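Local coordinates for protein probable arylamine n-acetyl transferase (Mycobacterium abscessus, PDB 4GUZ) that probably transfers an acetyl group from acetyl-coenzyme A to arylamine substrates, at residues D16-F21 against A84-V89; Y98-R103 against Q127-V132; P113-M118 against Y206-S211; G162-T165 against W171-S174; A220-I225 against A259-I264. All blocks are in the same frame, centred on the assembly; numbering follows the deposited sequence.

Contact 1 of 5, residues D16-F21 against A84-V89; sequences DEYLAF and ALFGAV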
# COMPACT_ATOMS: atom_id res chain seq x y z
N ASP A 16 19.33 5.45 -6.74
CA ASP A 16 19.70 4.45 -7.76
C ASP A 16 19.34 3.04 -7.31
O ASP A 16 18.90 2.24 -8.13
CB ASP A 16 21.21 4.50 -8.09
CG ASP A 16 21.69 5.77 -8.77
OD1 ASP A 16 20.90 6.37 -9.54
OD2 ASP A 16 22.87 6.14 -8.57
N GLU A 17 19.54 2.75 -6.02
CA GLU A 17 19.24 1.46 -5.42
C GLU A 17 17.74 1.16 -5.47
O GLU A 17 17.34 0.04 -5.80
CB GLU A 17 19.73 1.44 -3.98
CG GLU A 17 19.85 0.05 -3.40
CD GLU A 17 20.11 -0.02 -1.91
OE1 GLU A 17 20.55 0.99 -1.31
OE2 GLU A 17 19.90 -1.11 -1.35
N TYR A 18 16.92 2.17 -5.15
CA TYR A 18 15.47 2.02 -5.18
C TYR A 18 15.01 1.74 -6.61
O TYR A 18 14.20 0.84 -6.82
CB TYR A 18 14.76 3.27 -4.60
CG TYR A 18 13.26 3.27 -4.86
CD1 TYR A 18 12.38 2.69 -3.95
CD2 TYR A 18 12.74 3.78 -6.05
CE1 TYR A 18 11.01 2.63 -4.22
CE2 TYR A 18 11.38 3.69 -6.34
CZ TYR A 18 10.52 3.15 -5.40
OH TYR A 18 9.18 3.08 -5.67
N LEU A 19 15.51 2.53 -7.59
CA LEU A 19 15.08 2.40 -8.99
C LEU A 19 15.50 1.06 -9.60
O LEU A 19 14.73 0.49 -10.37
CB LEU A 19 15.59 3.56 -9.85
CG LEU A 19 15.06 4.95 -9.43
CD1 LEU A 19 15.79 6.08 -10.18
CD2 LEU A 19 13.56 5.08 -9.65
N ALA A 20 16.67 0.54 -9.22
CA ALA A 20 17.14 -0.76 -9.70
C ALA A 20 16.23 -1.87 -9.13
O ALA A 20 15.85 -2.78 -9.86
CB ALA A 20 18.59 -0.99 -9.29
N PHE A 21 15.85 -1.75 -7.84
CA PHE A 21 14.99 -2.70 -7.14
C PHE A 21 13.60 -2.80 -7.79
O PHE A 21 13.07 -3.91 -7.89
CB PHE A 21 14.82 -2.30 -5.67
CG PHE A 21 14.19 -3.40 -4.83
CD1 PHE A 21 14.97 -4.37 -4.21
CD2 PHE A 21 12.80 -3.45 -4.65
CE1 PHE A 21 14.39 -5.37 -3.44
CE2 PHE A 21 12.22 -4.47 -3.88
CZ PHE A 21 13.02 -5.41 -3.28
N ALA A 84 6.04 6.48 2.65
CA ALA A 84 7.30 7.16 3.02
C ALA A 84 8.32 7.00 1.89
O ALA A 84 8.88 8.00 1.43
CB ALA A 84 7.86 6.59 4.33
N LEU A 85 8.48 5.77 1.36
CA LEU A 85 9.41 5.48 0.30
C LEU A 85 9.02 6.15 -1.00
O LEU A 85 9.87 6.76 -1.64
CB LEU A 85 9.53 3.96 0.10
CG LEU A 85 10.83 3.44 -0.49
CD1 LEU A 85 12.02 3.74 0.42
CD2 LEU A 85 10.76 1.93 -0.65
N PHE A 86 7.74 6.05 -1.38
CA PHE A 86 7.30 6.61 -2.65
C PHE A 86 7.34 8.12 -2.62
O PHE A 86 7.78 8.72 -3.60
CB PHE A 86 5.92 6.10 -3.05
CG PHE A 86 5.62 6.17 -4.53
CD1 PHE A 86 6.16 5.25 -5.41
CD2 PHE A 86 4.71 7.11 -5.03
CE1 PHE A 86 5.89 5.32 -6.79
CE2 PHE A 86 4.43 7.17 -6.40
CZ PHE A 86 5.01 6.26 -7.27
N GLY A 87 6.98 8.70 -1.47
CA GLY A 87 7.02 10.14 -1.23
C GLY A 87 8.43 10.67 -1.36
O GLY A 87 8.64 11.72 -1.99
N ALA A 88 9.41 9.92 -0.83
CA ALA A 88 10.83 10.27 -0.92
C ALA A 88 11.29 10.24 -2.36
O ALA A 88 12.03 11.14 -2.76
CB ALA A 88 11.67 9.31 -0.09
N VAL A 89 10.85 9.24 -3.15
CA VAL A 89 11.20 9.12 -4.58
C VAL A 89 10.61 10.30 -5.35
O VAL A 89 11.34 10.92 -6.12
CB VAL A 89 10.79 7.77 -5.23
CG1 VAL A 89 11.31 7.66 -6.66
CG2 VAL A 89 11.30 6.59 -4.42

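Contact 2 of 5, residues Y98-R103 against Q127-V132; sequences YGIQGR and QWLCDV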
# COMPACT_ATOMS: atom_id res chain seq x y z
N TYR A 98 1.53 15.82 -3.04
CA TYR A 98 1.09 15.94 -1.67
C TYR A 98 0.53 14.60 -1.19
O TYR A 98 0.17 13.73 -1.99
CB TYR A 98 0.08 17.09 -1.49
CG TYR A 98 -1.21 16.99 -2.29
CD1 TYR A 98 -2.38 16.54 -1.69
CD2 TYR A 98 -1.28 17.45 -3.60
CE1 TYR A 98 -3.58 16.50 -2.40
CE2 TYR A 98 -2.47 17.40 -4.32
CZ TYR A 98 -3.63 16.94 -3.71
OH TYR A 98 -4.81 16.88 -4.42
N GLY A 99 0.54 14.45 0.12
CA GLY A 99 0.01 13.29 0.80
C GLY A 99 -1.43 13.47 1.17
O GLY A 99 -1.91 14.59 1.40
N ILE A 100 -2.16 12.34 1.20
CA ILE A 100 -3.55 12.31 1.61
C ILE A 100 -3.78 11.09 2.52
O ILE A 100 -2.88 10.23 2.66
CB ILE A 100 -4.55 12.34 0.41
CG1 ILE A 100 -4.36 11.11 -0.51
CG2 ILE A 100 -4.53 13.68 -0.35
CD1 ILE A 100 -5.56 10.84 -1.41
N GLN A 101 -4.97 11.03 3.12
CA GLN A 101 -5.42 9.92 3.96
C GLN A 101 -6.78 9.43 3.48
O GLN A 101 -7.65 10.24 3.18
CB GLN A 101 -5.50 10.33 5.44
CG GLN A 101 -4.14 10.45 6.08
CD GLN A 101 -3.71 9.21 6.79
OE1 GLN A 101 -3.66 8.12 6.22
NE2 GLN A 101 -3.34 9.36 8.05
N GLY A 102 -6.93 8.11 3.43
CA GLY A 102 -8.21 7.49 3.07
C GLY A 102 -8.79 6.67 4.21
O GLY A 102 -8.07 6.26 5.11
N ARG A 103 -10.11 6.44 4.16
CA ARG A 103 -10.86 5.62 5.13
C ARG A 103 -11.16 4.27 4.46
O ARG A 103 -11.93 4.25 3.51
CB ARG A 103 -12.18 6.32 5.52
CG ARG A 103 -12.01 7.70 6.11
CD ARG A 103 -13.36 8.37 6.29
NE ARG A 103 -13.21 9.74 6.76
CZ ARG A 103 -13.01 10.08 8.03
NH1 ARG A 103 -12.98 9.14 8.98
NH2 ARG A 103 -12.88 11.35 8.37
N GLN A 127 -4.65 16.01 -11.90
CA GLN A 127 -4.28 15.38 -10.64
C GLN A 127 -4.34 13.85 -10.81
O GLN A 127 -5.26 13.33 -11.45
CB GLN A 127 -5.16 15.87 -9.50
CG GLN A 127 -4.80 17.30 -9.09
CD GLN A 127 -5.48 17.73 -7.83
OE1 GLN A 127 -4.85 17.89 -6.79
NE2 GLN A 127 -6.79 17.96 -7.90
N TRP A 128 -3.34 13.16 -10.26
CA TRP A 128 -3.17 11.72 -10.37
C TRP A 128 -3.05 11.07 -9.00
O TRP A 128 -2.12 11.37 -8.25
CB TRP A 128 -1.91 11.41 -11.20
CG TRP A 128 -2.06 11.84 -12.62
CD1 TRP A 128 -1.78 13.06 -13.15
CD2 TRP A 128 -2.62 11.06 -13.69
NE1 TRP A 128 -2.09 13.09 -14.49
CE2 TRP A 128 -2.63 11.88 -14.85
CE3 TRP A 128 -3.11 9.75 -13.80
CZ2 TRP A 128 -3.08 11.42 -16.09
CZ3 TRP A 128 -3.57 9.30 -15.03
CH2 TRP A 128 -3.54 10.13 -16.16
N LEU A 129 -3.97 10.15 -8.71
CA LEU A 129 -3.94 9.42 -7.45
C LEU A 129 -2.92 8.30 -7.53
O LEU A 129 -3.01 7.45 -8.42
CB LEU A 129 -5.34 8.85 -7.13
CG LEU A 129 -5.43 7.97 -5.87
CD1 LEU A 129 -5.12 8.78 -4.64
CD2 LEU A 129 -6.78 7.25 -5.80
N CYS A 130 -1.95 8.29 -6.59
CA CYS A 130 -0.95 7.21 -6.55
C CYS A 130 -1.19 6.40 -5.28
O CYS A 130 -0.63 6.70 -4.21
CB CYS A 130 0.47 7.75 -6.63
SG CYS A 130 0.85 8.60 -8.19
N ASP A 131 -2.04 5.36 -5.40
CA ASP A 131 -2.36 4.46 -4.28
C ASP A 131 -1.38 3.31 -4.35
O ASP A 131 -1.69 2.24 -4.89
CB ASP A 131 -3.81 4.02 -4.38
CG ASP A 131 -4.34 3.32 -3.14
OD1 ASP A 131 -3.58 3.18 -2.16
OD2 ASP A 131 -5.51 2.91 -3.16
N VAL A 132 -0.17 3.54 -3.86
CA VAL A 132 0.94 2.59 -4.02
C VAL A 132 1.11 1.56 -2.89
O VAL A 132 1.82 0.58 -3.08
CB VAL A 132 2.30 3.33 -4.25
CG1 VAL A 132 2.25 4.23 -5.49
CG2 VAL A 132 2.75 4.10 -3.00

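Contact 3 of 5, residues P113-M118 against Y206-S211; sequences PATHGM and YFVASS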
# COMPACT_ATOMS: atom_id res chain seq x y z
N PRO A 113 -11.88 5.03 10.42
CA PRO A 113 -10.96 6.18 10.56
C PRO A 113 -10.09 6.33 9.31
O PRO A 113 -9.98 5.37 8.54
CB PRO A 113 -10.13 5.85 11.82
CG PRO A 113 -10.74 4.59 12.40
CD PRO A 113 -11.49 3.91 11.31
N ALA A 114 -9.53 7.53 9.09
CA ALA A 114 -8.70 7.81 7.91
C ALA A 114 -7.30 7.31 8.12
O ALA A 114 -6.41 8.10 8.44
CB ALA A 114 -8.71 9.30 7.61
N THR A 115 -7.09 5.99 7.93
CA THR A 115 -5.81 5.38 8.24
C THR A 115 -5.14 4.68 7.02
O THR A 115 -4.30 3.79 7.21
CB THR A 115 -5.95 4.46 9.47
OG1 THR A 115 -7.06 3.58 9.31
CG2 THR A 115 -6.10 5.25 10.77
N HIS A 116 -5.42 5.15 5.80
CA HIS A 116 -4.73 4.63 4.61
C HIS A 116 -4.06 5.79 3.89
O HIS A 116 -4.75 6.63 3.34
CB HIS A 116 -5.65 3.85 3.67
CG HIS A 116 -4.97 3.42 2.41
ND1 HIS A 116 -3.83 2.62 2.44
CD2 HIS A 116 -5.25 3.72 1.11
CE1 HIS A 116 -3.48 2.45 1.17
NE2 HIS A 116 -4.30 3.09 0.34
N GLY A 117 -2.73 5.85 3.94
CA GLY A 117 -2.03 6.94 3.29
C GLY A 117 -1.85 6.69 1.81
O GLY A 117 -1.61 5.55 1.40
N MET A 118 -2.00 7.75 1.01
CA MET A 118 -1.83 7.77 -0.45
C MET A 118 -1.19 9.08 -0.83
O MET A 118 -1.14 10.02 -0.01
CB MET A 118 -3.20 7.64 -1.16
CG MET A 118 -3.88 6.30 -0.91
SD MET A 118 -5.57 6.21 -1.48
CE MET A 118 -6.42 7.19 -0.24
N TYR A 206 0.89 4.83 14.56
CA TYR A 206 0.89 4.45 15.98
C TYR A 206 -0.42 3.70 16.32
O TYR A 206 -0.35 2.66 16.98
CB TYR A 206 1.07 5.68 16.90
CG TYR A 206 1.02 5.32 18.36
CD1 TYR A 206 2.11 4.74 19.00
CD2 TYR A 206 -0.14 5.52 19.11
CE1 TYR A 206 2.06 4.37 20.34
CE2 TYR A 206 -0.22 5.14 20.45
CZ TYR A 206 0.89 4.56 21.06
OH TYR A 206 0.83 4.21 22.39
N PHE A 207 -1.58 4.21 15.86
CA PHE A 207 -2.89 3.58 16.06
C PHE A 207 -2.97 2.26 15.27
O PHE A 207 -3.35 1.24 15.83
CB PHE A 207 -4.03 4.54 15.62
CG PHE A 207 -5.42 3.95 15.50
CD1 PHE A 207 -5.92 3.55 14.27
CD2 PHE A 207 -6.24 3.83 16.62
CE1 PHE A 207 -7.20 3.00 14.16
CE2 PHE A 207 -7.52 3.27 16.52
CZ PHE A 207 -8.00 2.86 15.29
N VAL A 208 -2.60 2.30 13.98
CA VAL A 208 -2.66 1.12 13.11
C VAL A 208 -1.76 -0.04 13.63
O VAL A 208 -2.20 -1.20 13.61
CB VAL A 208 -2.35 1.47 11.62
CG1 VAL A 208 -2.25 0.22 10.74
CG2 VAL A 208 -3.44 2.40 11.07
N ALA A 209 -0.56 0.27 14.14
CA ALA A 209 0.38 -0.78 14.59
C ALA A 209 0.09 -1.35 16.00
O ALA A 209 0.46 -2.50 16.23
CB ALA A 209 1.81 -0.27 14.54
N SER A 210 -0.56 -0.58 16.92
CA SER A 210 -0.76 -1.11 18.28
C SER A 210 -2.23 -1.15 18.81
O SER A 210 -2.49 -1.93 19.74
CB SER A 210 0.09 -0.32 19.28
OG SER A 210 -0.33 1.03 19.38
N SER A 211 -3.15 -0.32 18.27
CA SER A 211 -4.52 -0.29 18.79
C SER A 211 -5.27 -1.60 18.57
O SER A 211 -5.20 -2.17 17.48
CB SER A 211 -5.32 0.86 18.20
OG SER A 211 -6.66 0.90 18.67

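Contact 4 of 5, residues G162-T165 against W171-S174; sequences GEVT and WTLS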
# COMPACT_ATOMS: atom_id res chain seq x y z
N GLY A 162 -18.25 12.41 -4.46
CA GLY A 162 -19.52 12.66 -3.78
C GLY A 162 -19.35 13.05 -2.33
O GLY A 162 -18.24 13.29 -1.86
N GLU A 163 -20.46 13.04 -1.61
CA GLU A 163 -20.49 13.33 -0.18
C GLU A 163 -20.19 12.02 0.51
O GLU A 163 -21.08 11.35 1.02
CB GLU A 163 -21.86 13.92 0.21
CG GLU A 163 -21.86 14.45 1.64
CD GLU A 163 -23.13 15.16 2.07
OE1 GLU A 163 -24.10 15.20 1.27
OE2 GLU A 163 -23.15 15.72 3.19
N VAL A 164 -18.91 11.63 0.49
CA VAL A 164 -18.44 10.34 0.97
C VAL A 164 -18.77 10.12 2.45
O VAL A 164 -19.13 9.01 2.84
CB VAL A 164 -16.93 10.13 0.67
CG1 VAL A 164 -16.72 10.02 -0.84
CG2 VAL A 164 -16.06 11.25 1.25
N THR A 165 -18.69 11.20 3.24
CA THR A 165 -19.02 11.24 4.66
C THR A 165 -19.79 12.56 4.82
O THR A 165 -19.62 13.44 3.98
CB THR A 165 -17.75 11.10 5.52
OG1 THR A 165 -16.85 12.15 5.20
CG2 THR A 165 -17.04 9.76 5.36
N TRP A 171 -13.85 11.29 -2.73
CA TRP A 171 -13.98 10.23 -3.73
C TRP A 171 -14.06 8.87 -3.09
O TRP A 171 -13.39 8.63 -2.08
CB TRP A 171 -12.76 10.22 -4.69
CG TRP A 171 -12.70 11.35 -5.68
CD1 TRP A 171 -12.98 11.28 -7.01
CD2 TRP A 171 -12.37 12.71 -5.40
NE1 TRP A 171 -12.87 12.53 -7.58
CE2 TRP A 171 -12.51 13.43 -6.62
CE3 TRP A 171 -11.96 13.41 -4.25
CZ2 TRP A 171 -12.26 14.80 -6.71
CZ3 TRP A 171 -11.79 14.78 -4.32
CH2 TRP A 171 -11.90 15.46 -5.55
N THR A 172 -14.73 7.93 -3.77
CA THR A 172 -14.72 6.53 -3.38
C THR A 172 -13.99 5.79 -4.46
O THR A 172 -14.35 5.92 -5.63
CB THR A 172 -16.14 5.95 -3.16
OG1 THR A 172 -16.85 6.72 -2.20
CG2 THR A 172 -16.14 4.45 -2.74
N LEU A 173 -12.98 5.00 -4.08
CA LEU A 173 -12.34 4.09 -5.02
C LEU A 173 -12.94 2.73 -4.75
O LEU A 173 -12.89 2.28 -3.59
CB LEU A 173 -10.81 4.07 -4.91
CG LEU A 173 -10.12 3.15 -5.91
CD1 LEU A 173 -10.04 3.82 -7.30
CD2 LEU A 173 -8.72 2.77 -5.44
N SER A 174 -13.53 2.09 -5.77
CA SER A 174 -14.16 0.76 -5.62
C SER A 174 -13.46 -0.27 -6.49
O SER A 174 -12.85 0.08 -7.51
CB SER A 174 -15.64 0.79 -6.01
OG SER A 174 -16.41 1.71 -5.23

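Contact 5 of 5, residues A220-I225 against A259-I264; sequences AFVQQI and ATLREI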
# COMPACT_ATOMS: atom_id res chain seq x y z
N ALA A 220 -1.43 -11.41 11.20
CA ALA A 220 -0.65 -11.34 9.96
C ALA A 220 -1.53 -11.05 8.74
O ALA A 220 -2.60 -11.63 8.58
CB ALA A 220 0.12 -12.63 9.74
N PHE A 221 -1.11 -10.07 7.92
CA PHE A 221 -1.77 -9.70 6.68
C PHE A 221 -0.67 -9.43 5.69
O PHE A 221 0.14 -8.54 5.91
CB PHE A 221 -2.73 -8.51 6.83
CG PHE A 221 -3.86 -8.52 5.82
CD1 PHE A 221 -4.94 -9.39 5.96
CD2 PHE A 221 -3.87 -7.62 4.76
CE1 PHE A 221 -5.98 -9.39 5.02
CE2 PHE A 221 -4.95 -7.59 3.85
CZ PHE A 221 -5.99 -8.47 3.99
N VAL A 222 -0.57 -10.28 4.67
CA VAL A 222 0.50 -10.20 3.67
C VAL A 222 -0.15 -10.18 2.29
O VAL A 222 -1.13 -10.89 2.06
CB VAL A 222 1.50 -11.38 3.86
CG1 VAL A 222 2.63 -11.31 2.86
CG2 VAL A 222 2.05 -11.40 5.29
N GLN A 223 0.33 -9.31 1.39
CA GLN A 223 -0.33 -9.19 0.09
C GLN A 223 0.65 -9.09 -1.05
O GLN A 223 1.77 -8.64 -0.87
CB GLN A 223 -1.25 -7.94 0.08
CG GLN A 223 -2.30 -7.88 1.22
CD GLN A 223 -3.19 -6.69 1.03
OE1 GLN A 223 -3.96 -6.63 0.08
NE2 GLN A 223 -3.07 -5.68 1.91
N GLN A 224 0.21 -9.52 -2.25
CA GLN A 224 1.01 -9.43 -3.47
C GLN A 224 0.06 -9.33 -4.65
O GLN A 224 -0.92 -10.07 -4.69
CB GLN A 224 1.97 -10.65 -3.62
CG GLN A 224 2.82 -10.64 -4.91
CD GLN A 224 3.49 -11.98 -5.09
OE1 GLN A 224 4.53 -12.29 -4.48
NE2 GLN A 224 2.86 -12.84 -5.88
N ILE A 225 0.32 -8.41 -5.60
CA ILE A 225 -0.53 -8.28 -6.78
C ILE A 225 0.35 -8.32 -8.03
O ILE A 225 1.52 -7.93 -8.01
CB ILE A 225 -1.47 -7.02 -6.70
CG1 ILE A 225 -2.61 -7.07 -7.76
CG2 ILE A 225 -0.67 -5.71 -6.71
CD1 ILE A 225 -3.83 -6.09 -7.57
N ALA A 259 6.85 -21.27 5.26
CA ALA A 259 7.21 -21.75 3.92
C ALA A 259 6.59 -20.87 2.83
O ALA A 259 7.28 -20.47 1.91
CB ALA A 259 6.77 -23.20 3.74
N THR A 260 5.27 -20.59 2.95
CA THR A 260 4.52 -19.76 1.99
C THR A 260 5.09 -18.34 1.96
O THR A 260 5.24 -17.78 0.87
CB THR A 260 3.01 -19.78 2.32
OG1 THR A 260 2.52 -21.11 2.09
CG2 THR A 260 2.21 -18.82 1.48
N LEU A 261 5.43 -17.78 3.14
CA LEU A 261 6.01 -16.44 3.20
C LEU A 261 7.28 -16.34 2.35
O LEU A 261 7.43 -15.39 1.58
CB LEU A 261 6.31 -16.03 4.66
CG LEU A 261 5.10 -15.58 5.49
CD1 LEU A 261 5.49 -15.41 6.94
CD2 LEU A 261 4.50 -14.28 4.94
N ARG A 262 8.15 -17.38 2.40
CA ARG A 262 9.38 -17.41 1.61
C ARG A 262 9.11 -17.74 0.13
O ARG A 262 9.56 -16.99 -0.73
CB ARG A 262 10.35 -18.44 2.23
CG ARG A 262 11.61 -18.73 1.42
CD ARG A 262 12.43 -19.87 2.02
NE ARG A 262 11.75 -21.17 1.95
CZ ARG A 262 11.27 -21.82 3.00
NH1 ARG A 262 11.40 -21.32 4.23
NH2 ARG A 262 10.66 -22.99 2.84
N GLU A 263 8.42 -18.86 -0.15
CA GLU A 263 8.20 -19.34 -1.52
C GLU A 263 7.29 -18.43 -2.36
O GLU A 263 7.61 -18.18 -3.52
CB GLU A 263 7.60 -20.76 -1.51
CG GLU A 263 8.48 -21.83 -0.87
CD GLU A 263 7.76 -23.05 -0.31
OE1 GLU A 263 6.56 -22.95 0.03
OE2 GLU A 263 8.42 -24.10 -0.18
N ILE A 264 6.16 -17.98 -1.79
CA ILE A 264 5.19 -17.17 -2.54
C ILE A 264 5.51 -15.68 -2.42
O ILE A 264 5.47 -14.99 -3.43
CB ILE A 264 3.73 -17.48 -2.06
CG1 ILE A 264 3.29 -18.95 -2.36
CG2 ILE A 264 2.68 -16.45 -2.57
CD1 ILE A 264 3.24 -19.42 -3.82

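Contact 1 of 5, residues D16-F21 against A84-V89
Y18 carries this helix-helix contact almost alone, laying its ring between the side chains of L85 and V89. Its CG stands anti to the backbone N (chi1 169°), which swings the phenol straight off helix 16-21 toward the other helix. One face of the ring receives V89: CG2 sits 3.5 Å from the centroid of the Y18 ring and 14° off its normal, a CH-pi contact centred on the aromatic system. The valine reaches there with the methyl that lies opposite its own carbonyl carbon, while CG1 stays farther off, 4.0 Å from Y18 CE2. L85 comes in differently, at the ring's edge: its CD2 lies 3.6 Å from Y18 CE1, close to the ring plane. At the far end, Y18 OH approaches the edge of the F86 ring, 3.7 Å from CD1, but its polar partner is H42 of helix 32-45, whose imidazole also meets F86 edge-to-face. L38 of that same helix touches L19, F86 and V89. The two short axes are 11.6 Å apart at closest approach and make an angle of 115°, so the tyrosine spans most of the gap. This is steep helix packing in the N-terminal helical bundle typical of arylamine N-acetyltransferases.

Contact 2 of 5, residues Y98-R103 against Q127-V132
Y98 and Q127 supply the polar half of this contact: Y98 OH donates to Q127 OE1 over a short 2.6 Å. The acceptor lies at the edge of the tyrosine ring, near its plane, but the amide is turned 40° from that ring. Seen from the glutamine, the bond bends to 137° at the oxygen, and the hydroxyl stands above the carbonyl plane, 37° out of it. Q127 spans the distance with an extended chain beyond CG.

Strands 96-104 and 126-130 are not direct neighbours. Strand 116-123 runs between them, antiparallel to both, in the large antiparallel sheet of the fold; hence I100 CA and L129 CA are 9.5 Å apart and the two strands meet through side chains.

The apolar half is a methyl-to-methyl touch, I100 CD1 to L129 CD1 at 3.9 Å, the two side chains lying nearly perpendicular. M118 of the middle strand also touches I100. Just beyond L129 the chain leaves the strand at D131, whose OD1 bonds to H116 NE2 and OD2 to H189 NE2; C79, H116 and D131 are consistent with the family's catalytic triad.

Contact 3 of 5, residues P113-M118 against Y206-S211
One turn of helix holds F207 and V208 against T115, and in that turn Y206 O is gripped twice. S210 chi1, 66°, turns OG back to the helix backbone, and the carbonyl oxygen Y206 O takes both S210 N at 3.2 Å and S210 OG at 2.9 Å. The two donors come from opposite faces of the carbonyl plane, the hydroxyl tilted 24° from it. The same OG lies over the centre of the Y206 ring, 4.1 Å above its plane. At S211 the chain quits helical geometry.

Across the contact everything is apolar touch. T115 CB rests 3.6 Å from V208 CG2, the two side chains lying alongside and pointing opposite ways. T115 CG2 takes the place beside its own backbone N and opposite the carbonyl carbon (chi1 50° for OG1), which sends the methyl to F207, 3.9 Å from CD1. P113 adds a looser touch, its CG 4.3 Å from F207 CE1; both groups approach the phenylalanine ring obliquely.

T115 is presented by an irregular strand entry: A114 centres an inverse gamma turn, then T115 and H116 together face G102 in a classic beta bulge. The CB of H116 points away from the helix, and its side chain touches C79, the putative nucleophile. Helix 198-210 thus packs beside the start of strand 116-123, with Y80 of helix 79-92 also on T115 and the loop residue Y78 on V208.

Contact 4 of 5, residues G162-T165 against W171-S174
V164 and T172 share a first torsion: V164 CG1 (chi1 -67°) and T172 OG1 (chi1 -56°) each stand opposite their own carbonyl carbon, beside the backbone N, and these are the branches that meet. V164 CG1 lies 3.6 Å from T172 OG1 as the two side chains run side by side, head to tail. The same methyl also reaches the backbone, 3.7 Å from W171 N, so V164 lies against the strand's main chain as well as against a side chain. These are van der Waals touches of a methyl on polar atoms.

The arrangement belongs to a beta hairpin in the large antiparallel sheet. Strand 155-162 leads into the loop and strand 170-176 returns from it, with backbone bonds pairing G162 with G170 and T172 with R160. Immediately after G162 the chain turns sharply: E163 is the centre of an inverse gamma turn, closed by a weak bond from V164 N to G162 O at 3.0 Å, and E163 OE2 binds G167 N further round the loop. That turn folds V164 back over the returning strand, with its CB pointing toward it.

W171 sends its CB away from V164. The indole instead meets the ring of F191, planes about 10° apart, and its NE1 bonds to V145 O. Strand 185-196, next in the sheet, adds T190, which touches both V164 and T172.

Contact 5 of 5, residues A220-I225 against A259-I264
V222 and L261 meet by their methyls: L261 CD2 lies 3.8 Å from V222 CG2 and 4.1 Å from V222 CG1, straddled by the two branches of the valine. The leucine comes in roughly square to the valine. With CG anti to the carbonyl carbon, chi1 -78° turns the leucine toward the strand although its CB does not aim straight there, and CD2 is the branch that touches. Two residues along the strand, on the same side, Q224 stretches an extended side chain toward I264 of segment 259-264; the two CA atoms are 8.8 Å apart, much like the 8.3 Å between V222 CA and L261 CA.

In the next layer, regular helix bonds set the positions of these side chains: E263 N to A259 O at 2.9 Å and I264 N to T260 O at 2.8 Å. T260 OG1 turns back to E256 O, one turn earlier in the helix. On the exposed side, R262 NH2 and E263 OE2 form a long salt bridge of 3.9 Å. The strand residues are fixed by backbone pairing, V222 with L233 and Q224 with Y231, and the side chains of Q224 and I264 both touch Y231.

Strand 221-226 lies between strands 48-49 and 229-234 in the five-stranded antiparallel sheet. Helix 254-263 packs on one face of it, while L51 of helix 51-56 touches L261 and the loop residue F265 touches V222.

Overall arrangement
Starting from the N terminus, contact 1 closes a largely helical loop, bringing helix 15-21 onto helix 79-92. The chain then enters the large antiparallel sheet. Contact 2 ties strands 96-104 and 126-130 across strand 116-123, and contact 3, opening between its two segments, crosses it and runs on to helix 198-210. Contact 4, a local hairpin, falls wholly within the span of contact 3. Contact 5 follows in series and joins the five-stranded sheet to helix 254-263. F86 packs on C130 and V132, linking contacts 1 and 2; L173 packs on D131, linking contacts 2 and 4. The centres of contacts 4 and 5 lie about 30 Å apart, on opposite sides of the chain's centre.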